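Local coordinates for CalG4 (PDB 3IA7), which is a two-domain protein of the GT-B clan, with Rossmann-like domains built on parallel beta sheets of seven and six strands, at residues A[195-200]-A[334-339]; A[242-247]-A[269-274]; A[252-257]-A[351-356]. All blocks are in the same frame, centred on the assembly; numbering follows the deposited sequence.

Contact 1: A[195-200]-A[334-339]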
loop_
_atom_site.group_PDB
_atom_site.type_symbol
_atom_site.label_atom_id
_atom_site.label_comp_id
_atom_site.label_asym_id
_atom_site.label_seq_id
_atom_site.Cartn_x
_atom_site.Cartn_y
_atom_site.Cartn_z
ATOM N N LYS A 195 10.035 -13.000 11.467
ATOM C CA LYS A 195 11.129 -13.700 12.095
ATOM C C LYS A 195 11.245 -15.173 11.648
ATOM O O LYS A 195 12.363 -15.737 11.523
ATOM C CB LYS A 195 10.986 -13.613 13.623
ATOM C CG LYS A 195 12.248 -14.068 14.341
ATOM C CD LYS A 195 12.123 -13.768 15.863
ATOM C CE LYS A 195 13.465 -13.968 16.557
ATOM N NZ LYS A 195 13.279 -13.731 17.997
ATOM N N SER A 196 10.105 -15.825 11.414
ATOM C CA SER A 196 10.185 -17.238 11.104
ATOM C C SER A 196 10.860 -17.490 9.752
ATOM O O SER A 196 11.180 -18.646 9.432
ATOM C CB SER A 196 8.798 -17.901 11.111
ATOM O OG SER A 196 7.946 -17.242 10.201
ATOM N N PHE A 197 10.895 -16.468 8.899
ATOM C CA PHE A 197 11.468 -16.633 7.560
ATOM C C PHE A 197 13.004 -16.495 7.660
ATOM O O PHE A 197 13.737 -16.913 6.753
ATOM C CB PHE A 197 10.924 -15.566 6.594
ATOM C CG PHE A 197 11.184 -15.873 5.131
ATOM C CD1 PHE A 197 10.683 -17.046 4.565
ATOM C CD2 PHE A 197 11.880 -14.977 4.332
ATOM C CE1 PHE A 197 10.902 -17.361 3.179
ATOM C CE2 PHE A 197 12.084 -15.262 2.925
ATOM C CZ PHE A 197 11.573 -16.473 2.378
ATOM N N GLN A 198 13.499 -15.942 8.770
ATOM C CA GLN A 198 14.939 -15.774 8.970
ATOM C C GLN A 198 15.707 -17.088 9.335
ATOM O O GLN A 198 15.428 -17.734 10.393
ATOM C CB GLN A 198 15.168 -14.739 10.091
ATOM C CG GLN A 198 16.606 -14.635 10.557
ATOM C CD GLN A 198 17.503 -13.901 9.542
ATOM O OE1 GLN A 198 17.082 -12.903 8.945
ATOM N NE2 GLN A 198 18.770 -14.355 9.391
ATOM N N PRO A 199 16.740 -17.450 8.533
ATOM C CA PRO A 199 17.618 -18.592 8.938
ATOM C C PRO A 199 18.280 -18.330 10.307
ATOM O O PRO A 199 18.702 -17.183 10.551
ATOM C CB PRO A 199 18.698 -18.642 7.817
ATOM C CG PRO A 199 18.072 -17.927 6.618
ATOM C CD PRO A 199 17.155 -16.844 7.244
ATOM N N PHE A 200 18.351 -19.343 11.191
ATOM C CA PHE A 200 18.945 -19.179 12.560
ATOM C C PHE A 200 18.305 -18.039 13.402
ATOM O O PHE A 200 19.000 -17.415 14.219
ATOM C CB PHE A 200 20.479 -18.939 12.468
ATOM C CG PHE A 200 21.221 -20.064 11.806
ATOM C CD1 PHE A 200 21.769 -21.109 12.565
ATOM C CD2 PHE A 200 21.350 -20.109 10.422
ATOM C CE1 PHE A 200 22.446 -22.175 11.943
ATOM C CE2 PHE A 200 22.022 -21.182 9.791
ATOM C CZ PHE A 200 22.569 -22.204 10.543
ATOM N N ALA A 334 14.109 -17.806 -2.784
ATOM C CA ALA A 334 13.608 -19.034 -3.346
ATOM C C ALA A 334 14.084 -20.269 -2.572
ATOM O O ALA A 334 13.296 -21.156 -2.284
ATOM C CB ALA A 334 13.977 -19.156 -4.845
ATOM N N GLU A 335 15.369 -20.349 -2.260
ATOM C CA GLU A 335 15.839 -21.534 -1.546
ATOM C C GLU A 335 15.182 -21.618 -0.168
ATOM O O GLU A 335 14.823 -22.695 0.285
ATOM C CB GLU A 335 17.372 -21.562 -1.436
ATOM C CG GLU A 335 18.114 -21.763 -2.773
ATOM C CD GLU A 335 17.834 -23.107 -3.492
ATOM O OE1 GLU A 335 17.466 -24.113 -2.819
ATOM O OE2 GLU A 335 18.008 -23.156 -4.747
ATOM N N ARG A 336 14.995 -20.472 0.488
ATOM C CA ARG A 336 14.314 -20.453 1.794
ATOM C C ARG A 336 12.861 -20.960 1.713
ATOM O O ARG A 336 12.436 -21.773 2.517
ATOM C CB ARG A 336 14.415 -19.074 2.460
ATOM C CG ARG A 336 13.930 -19.045 3.935
ATOM C CD ARG A 336 14.923 -19.729 4.939
ATOM N NE ARG A 336 14.462 -19.490 6.300
ATOM C CZ ARG A 336 14.537 -20.348 7.303
ATOM N NH1 ARG A 336 15.098 -21.537 7.122
ATOM N NH2 ARG A 336 14.029 -20.009 8.481
ATOM N N VAL A 337 12.122 -20.520 0.704
ATOM C CA VAL A 337 10.762 -21.003 0.471
ATOM C C VAL A 337 10.720 -22.531 0.321
ATOM O O VAL A 337 9.885 -23.185 0.931
ATOM C CB VAL A 337 10.120 -20.296 -0.740
ATOM C CG1 VAL A 337 8.849 -20.960 -1.175
ATOM C CG2 VAL A 337 9.879 -18.788 -0.380
ATOM N N ILE A 338 11.621 -23.087 -0.476
ATOM C CA ILE A 338 11.695 -24.556 -0.651
ATOM C C ILE A 338 12.111 -25.242 0.660
ATOM O O ILE A 338 11.502 -26.227 1.077
ATOM C CB ILE A 338 12.684 -24.936 -1.799
ATOM C CG1 ILE A 338 12.317 -24.280 -3.151
ATOM C CG2 ILE A 338 12.875 -26.460 -1.917
ATOM C CD1 ILE A 338 10.812 -24.172 -3.480
ATOM N N GLU A 339 13.124 -24.692 1.327
ATOM C CA GLU A 339 13.585 -25.219 2.624
ATOM C C GLU A 339 12.472 -25.307 3.682
ATOM O O GLU A 339 12.379 -26.261 4.470
ATOM C CB GLU A 339 14.729 -24.333 3.153
ATOM C CG GLU A 339 15.523 -24.947 4.259
ATOM C CD GLU A 339 16.382 -23.948 5.034
ATOM O OE1 GLU A 339 16.406 -22.731 4.688
ATOM O OE2 GLU A 339 17.026 -24.413 6.018
HETATM O O HOH W 1 14.583 -19.868 11.582
#
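R336 NE donates to F197 O at 2.7 Å, a nearly straight bond (166° at the hydrogen) across the junction of the two Rossmann-like halves of the GT-B fold. F197 belongs to the loop between strands 189-191 and 208-210 of the seven-stranded sheet, and R336 to helix 331-339, beside the six-stranded one. The carbonyl oxygen lies in the guanidinium plane, but it is approached from above the plane of its own peptide. NH2 makes a second, weak bond to S196 O at 3.3 Å, and a water that donates to Q198 O accepts weakly from the same nitrogen. R336 NH1 forms a salt bridge with E339 OE1 (3.0 Å), which lies in the guanidinium plane and should help fix the rotation of the group.

The aliphatic part of the arginine works too. With CG anti to its backbone N (chi1 -170°), R336 lays this carbon over the F197 ring in a CH-pi contact, 3.9 Å from the centroid. P199 lies over one face of the guanidinium, its CA above the centre. V337 CG2 meets the rim of the F197 ring near its plane, 4.0 Å from CE1.

Contact 2: A[242-247]-A[269-274]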
loop_
_atom_site.group_PDB
_atom_site.type_symbol
_atom_site.label_atom_id
_atom_site.label_comp_id
_atom_site.label_asym_id
_atom_site.label_seq_id
_atom_site.Cartn_x
_atom_site.Cartn_y
_atom_site.Cartn_z
ATOM N N PHE A 242 13.116 -6.143 -17.099
ATOM C CA PHE A 242 13.785 -5.387 -18.171
ATOM C C PHE A 242 13.874 -6.255 -19.437
ATOM O O PHE A 242 14.014 -5.743 -20.553
ATOM C CB PHE A 242 15.191 -4.934 -17.744
ATOM C CG PHE A 242 15.226 -4.165 -16.441
ATOM C CD1 PHE A 242 15.152 -4.833 -15.212
ATOM C CD2 PHE A 242 15.361 -2.775 -16.441
ATOM C CE1 PHE A 242 15.194 -4.124 -14.000
ATOM C CE2 PHE A 242 15.407 -2.057 -15.237
ATOM C CZ PHE A 242 15.319 -2.737 -14.013
ATOM N N ASN A 243 13.790 -7.570 -19.232
ATOM C CA ASN A 243 13.841 -8.565 -20.304
ATOM C C ASN A 243 12.455 -9.064 -20.733
ATOM O O ASN A 243 11.541 -9.202 -19.921
ATOM C CB ASN A 243 14.758 -9.741 -19.915
ATOM C CG ASN A 243 16.176 -9.285 -19.538
ATOM O OD1 ASN A 243 17.090 -9.290 -20.369
ATOM N ND2 ASN A 243 16.351 -8.878 -18.282
ATOM N N GLU A 244 12.324 -9.308 -22.032
ATOM C CA GLU A 244 11.094 -9.773 -22.634
ATOM C C GLU A 244 11.047 -11.301 -22.501
ATOM O O GLU A 244 11.833 -12.002 -23.150
ATOM C CB GLU A 244 11.041 -9.374 -24.133
ATOM C CG GLU A 244 11.295 -7.874 -24.485
ATOM C CD GLU A 244 12.763 -7.548 -24.827
ATOM O OE1 GLU A 244 13.681 -8.169 -24.234
ATOM O OE2 GLU A 244 13.007 -6.658 -25.686
ATOM N N HIS A 245 10.152 -11.821 -21.660
ATOM C CA HIS A 245 9.916 -13.279 -21.613
ATOM C C HIS A 245 8.499 -13.635 -22.094
ATOM O O HIS A 245 7.724 -14.231 -21.342
ATOM C CB HIS A 245 10.228 -13.887 -20.221
ATOM C CG HIS A 245 11.686 -13.856 -19.868
ATOM N ND1 HIS A 245 12.191 -13.068 -18.853
ATOM C CD2 HIS A 245 12.752 -14.489 -20.417
ATOM C CE1 HIS A 245 13.502 -13.221 -18.791
ATOM N NE2 HIS A 245 13.869 -14.077 -19.728
ATOM N N PRO A 246 8.161 -13.268 -23.356
ATOM C CA PRO A 246 6.806 -13.484 -23.831
ATOM C C PRO A 246 6.446 -14.976 -23.937
ATOM O O PRO A 246 5.296 -15.352 -23.679
ATOM C CB PRO A 246 6.810 -12.830 -25.209
ATOM C CG PRO A 246 8.243 -12.828 -25.645
ATOM C CD PRO A 246 9.013 -12.650 -24.393
ATOM N N GLU A 247 7.437 -15.796 -24.296
ATOM C CA GLU A 247 7.283 -17.252 -24.452
ATOM C C GLU A 247 6.774 -17.900 -23.159
ATOM O O GLU A 247 5.881 -18.745 -23.190
ATOM C CB GLU A 247 8.627 -17.869 -24.866
ATOM C CG GLU A 247 9.809 -17.560 -23.898
ATOM C CD GLU A 247 10.492 -16.181 -24.127
ATOM O OE1 GLU A 247 10.316 -15.564 -25.211
ATOM O OE2 GLU A 247 11.220 -15.728 -23.205
ATOM N N GLY A 269 6.216 -3.335 -16.935
ATOM C CA GLY A 269 6.038 -2.123 -17.700
ATOM C C GLY A 269 6.874 -2.075 -18.940
ATOM O O GLY A 269 6.888 -1.053 -19.634
ATOM N N PHE A 270 7.590 -3.168 -19.219
ATOM C CA PHE A 270 8.535 -3.208 -20.339
ATOM C C PHE A 270 8.075 -4.153 -21.455
ATOM O O PHE A 270 8.737 -4.257 -22.487
ATOM C CB PHE A 270 9.930 -3.611 -19.839
ATOM C CG PHE A 270 10.555 -2.604 -18.916
ATOM C CD1 PHE A 270 10.835 -1.307 -19.354
ATOM C CD2 PHE A 270 10.848 -2.945 -17.607
ATOM C CE1 PHE A 270 11.411 -0.369 -18.499
ATOM C CE2 PHE A 270 11.416 -2.030 -16.741
ATOM C CZ PHE A 270 11.699 -0.728 -17.181
ATOM N N LEU A 271 6.941 -4.823 -21.254
ATOM C CA LEU A 271 6.405 -5.758 -22.254
ATOM C C LEU A 271 5.004 -5.328 -22.686
ATOM O O LEU A 271 4.126 -5.131 -21.839
ATOM C CB LEU A 271 6.394 -7.204 -21.693
ATOM C CG LEU A 271 6.312 -8.411 -22.637
ATOM C CD1 LEU A 271 7.446 -8.359 -23.715
ATOM C CD2 LEU A 271 6.363 -9.737 -21.879
ATOM N N ASP A 272 4.810 -5.162 -23.994
ATOM C CA ASP A 272 3.498 -4.893 -24.592
ATOM C C ASP A 272 2.670 -6.188 -24.553
ATOM O O ASP A 272 3.101 -7.202 -25.102
ATOM C CB ASP A 272 3.710 -4.419 -26.040
ATOM C CG ASP A 272 2.401 -4.050 -26.774
ATOM O OD1 ASP A 272 1.285 -4.302 -26.262
ATOM O OD2 ASP A 272 2.505 -3.513 -27.907
ATOM N N PRO A 273 1.496 -6.176 -23.883
ATOM C CA PRO A 273 0.676 -7.403 -23.857
ATOM C C PRO A 273 0.197 -7.867 -25.240
ATOM O O PRO A 273 -0.134 -9.035 -25.413
ATOM C CB PRO A 273 -0.486 -7.052 -22.903
ATOM C CG PRO A 273 -0.518 -5.538 -22.878
ATOM C CD PRO A 273 0.887 -5.088 -23.096
ATOM N N ALA A 274 0.206 -6.986 -26.233
ATOM C CA ALA A 274 -0.134 -7.392 -27.599
ATOM C C ALA A 274 0.866 -8.410 -28.151
ATOM O O ALA A 274 0.515 -9.235 -28.992
ATOM C CB ALA A 274 -0.211 -6.173 -28.530
#
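L271 and E244 meet in the tight part of this contact, where two loops of the six-stranded Rossmann-like domain run side by side. L271 is the buried residue here. Its CG stands anti to the backbone N (chi1 -161°), and the two methyls beyond it divide the work. CD1 packs against the aliphatic base of E244, 3.8 Å from CB and 4.0 Å from CG, the two side chains crossing at a slant. CD2 reaches the backbone where helix 246-256 begins, 4.2 Å from P246 N, with H245 in the N-cap position. The E244 chain bends at chi2 and its end leads away, so the contact is made by CB and CG.

The other half is loose and exposed. F242 and F270 point the same way, their ring planes 21° apart and their centroids 5.3 Å apart. F270 CE2 sits over one face of F242, near its rim and 4.0 Å from F242 CD2. F270 CD2 comes to 3.9 Å from the backbone CA of F242. The planes are near parallel but so displaced that little ring overlap remains.

Beyond L271 the chain makes an Asx turn, D272 OD1 accepting from A274 N. On the far side of the first loop, the H245 ring meets that of F326. The two loops leave the carboxyl ends of neighbouring parallel strands: strand 233-237 leads through 242-247 into helix 246-256, while strand 262-266 runs through 269-274 toward edge strand 283-286.

Contact 3: A[252-257]-A[351-356]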
loop_
_atom_site.group_PDB
_atom_site.type_symbol
_atom_site.label_atom_id
_atom_site.label_comp_id
_atom_site.label_asym_id
_atom_site.label_seq_id
_atom_site.Cartn_x
_atom_site.Cartn_y
_atom_site.Cartn_z
ATOM N N CYS A 252 2.321 -20.261 -20.105
ATOM C CA CYS A 252 1.406 -20.217 -18.944
ATOM C C CYS A 252 -0.029 -20.164 -19.408
ATOM O O CYS A 252 -0.875 -20.882 -18.870
ATOM C CB CYS A 252 1.713 -19.003 -18.021
ATOM S SG CYS A 252 3.198 -19.228 -17.046
ATOM N N ALA A 253 -0.301 -19.339 -20.433
ATOM C CA ALA A 253 -1.643 -19.217 -20.971
ATOM C C ALA A 253 -2.069 -20.550 -21.553
ATOM O O ALA A 253 -3.190 -21.033 -21.274
ATOM C CB ALA A 253 -1.704 -18.101 -22.084
ATOM N N GLN A 254 -1.177 -21.143 -22.357
ATOM C CA GLN A 254 -1.411 -22.465 -22.970
ATOM C C GLN A 254 -1.708 -23.542 -21.905
ATOM O O GLN A 254 -2.648 -24.320 -22.053
ATOM C CB GLN A 254 -0.240 -22.885 -23.901
ATOM C CG GLN A 254 -0.175 -22.052 -25.212
ATOM C CD GLN A 254 1.233 -21.948 -25.903
ATOM O OE1 GLN A 254 2.250 -22.507 -25.453
ATOM N NE2 GLN A 254 1.267 -21.210 -27.005
ATOM N N ALA A 255 -0.942 -23.526 -20.815
ATOM C CA ALA A 255 -1.106 -24.476 -19.721
ATOM C C ALA A 255 -2.536 -24.545 -19.137
ATOM O O ALA A 255 -3.020 -25.615 -18.830
ATOM C CB ALA A 255 -0.077 -24.203 -18.615
ATOM N N PHE A 256 -3.217 -23.417 -19.022
ATOM C CA PHE A 256 -4.541 -23.385 -18.375
ATOM C C PHE A 256 -5.754 -23.161 -19.321
ATOM O O PHE A 256 -6.907 -23.088 -18.856
ATOM C CB PHE A 256 -4.540 -22.394 -17.178
ATOM C CG PHE A 256 -3.510 -22.735 -16.117
ATOM C CD1 PHE A 256 -3.821 -23.654 -15.093
ATOM C CD2 PHE A 256 -2.204 -22.216 -16.196
ATOM C CE1 PHE A 256 -2.857 -24.019 -14.136
ATOM C CE2 PHE A 256 -1.220 -22.588 -15.256
ATOM C CZ PHE A 256 -1.559 -23.475 -14.230
ATOM N N ALA A 257 -5.499 -23.054 -20.623
ATOM C CA ALA A 257 -6.583 -23.027 -21.618
ATOM C C ALA A 257 -7.502 -24.262 -21.468
ATOM O O ALA A 257 -7.024 -25.391 -21.308
ATOM C CB ALA A 257 -6.009 -22.979 -23.057
ATOM N N LEU A 351 9.311 -26.230 -18.084
ATOM C CA LEU A 351 8.396 -25.124 -18.408
ATOM C C LEU A 351 7.482 -25.321 -19.630
ATOM O O LEU A 351 6.941 -24.345 -20.159
ATOM C CB LEU A 351 9.195 -23.832 -18.616
ATOM C CG LEU A 351 10.122 -23.419 -17.476
ATOM C CD1 LEU A 351 11.031 -22.248 -17.942
ATOM C CD2 LEU A 351 9.284 -23.095 -16.240
ATOM N N GLU A 352 7.336 -26.562 -20.095
ATOM C CA GLU A 352 6.321 -26.878 -21.099
ATOM C C GLU A 352 4.940 -26.613 -20.477
ATOM O O GLU A 352 4.778 -26.775 -19.259
ATOM C CB GLU A 352 6.461 -28.336 -21.556
ATOM C CG GLU A 352 7.850 -28.680 -22.132
ATOM C CD GLU A 352 7.984 -28.443 -23.632
ATOM O OE1 GLU A 352 8.407 -29.397 -24.340
ATOM O OE2 GLU A 352 7.688 -27.316 -24.113
ATOM N N PRO A 353 3.947 -26.176 -21.284
ATOM C CA PRO A 353 2.612 -25.898 -20.680
ATOM C C PRO A 353 2.041 -26.989 -19.744
ATOM O O PRO A 353 1.511 -26.665 -18.687
ATOM C CB PRO A 353 1.714 -25.688 -21.901
ATOM C CG PRO A 353 2.648 -25.179 -22.948
ATOM C CD PRO A 353 3.971 -25.864 -22.724
ATOM N N ALA A 354 2.155 -28.264 -20.112
ATOM C CA ALA A 354 1.630 -29.345 -19.264
ATOM C C ALA A 354 2.413 -29.453 -17.957
ATOM O O ALA A 354 1.856 -29.747 -16.883
ATOM C CB ALA A 354 1.665 -30.664 -19.996
ATOM N N SER A 355 3.716 -29.244 -18.037
ATOM C CA SER A 355 4.520 -29.229 -16.832
ATOM C C SER A 355 4.092 -28.117 -15.874
ATOM O O SER A 355 4.008 -28.317 -14.653
ATOM C CB SER A 355 6.004 -29.099 -17.188
ATOM O OG SER A 355 6.749 -28.969 -15.986
ATOM N N ILE A 356 3.808 -26.940 -16.426
ATOM C CA ILE A 356 3.367 -25.792 -15.613
ATOM C C ILE A 356 2.026 -26.076 -14.939
ATOM O O ILE A 356 1.875 -25.891 -13.727
ATOM C CB ILE A 356 3.245 -24.515 -16.467
ATOM C CG1 ILE A 356 4.615 -24.068 -16.980
ATOM C CG2 ILE A 356 2.639 -23.333 -15.685
ATOM C CD1 ILE A 356 4.509 -23.060 -18.138
#
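P353 and A255 bring two helices of the six-stranded Rossmann-like domain very close, their CA atoms only 4.1 Å apart. One partner is the last part of helix 246-256; the other is the first turn of helix 353-365, which P353 opens just after E352 at the N-cap.

Backbone proximity is the first kind of contact. P353 CB lies 3.6 Å from A255 N, against the main chain of helix 246-256, and 4.0 Å from the A255 methyl carbon, CB. The modelled approach of that same A255 CB to the carbonyl oxygen of P353 is shorter than comfortable and is doubtful.

Apolar side chains make up the second kind, and I356 carries most of it. Its CG1 stands anti to the carbonyl carbon (chi1 -66°), beside the backbone N, and chi2 is extended (164°), which carries CD1 to within 4.2 Å of C252 SG. The other branch, CG2, touches F256 CE2 at 4.0 Å. The F256 and I356 side chains cross at about a right angle. Between these two contacts, I356 CB rests 4.0 Å from the A255 methyl.

Toward solvent, the exposed Q254 lies alongside P353, pointing the same way, and its OE1 comes 3.7 Å from P353 CG. This approach is to carbon, without a hydrogen bond between the two residues. A polar tie between the helices does exist one residue further on, where R357 NH1 donates to A255 O.

Inward, both helices rest on the sheet: C252 and I356 share L302 of strand 298-303, C252 also meets V236 of strand 233-237, and F256 packs on V263 of strand 262-266.

How the contacts relate
Contacts 2 and 3 share helix 246-256, the first at its beginning and the second toward its end; their centres are 18 Å apart and they do not touch. Contact 1 stands apart, about 28 Å from contact 3 and 30 Å from contact 2, centre to centre. It joins elements of both sheets, whereas the other two stay among elements of the six-stranded one. Chemistry follows place: buried contact 1 relies on an arginine bonded firmly to one carbonyl oxygen and weakly to a second, buried contact 3 on small and branched apolar groups between helices, and surface contact 2 on one sunken leucine beside loosely paired aromatics. Along the chain, contact 3 interleaves with each of the others.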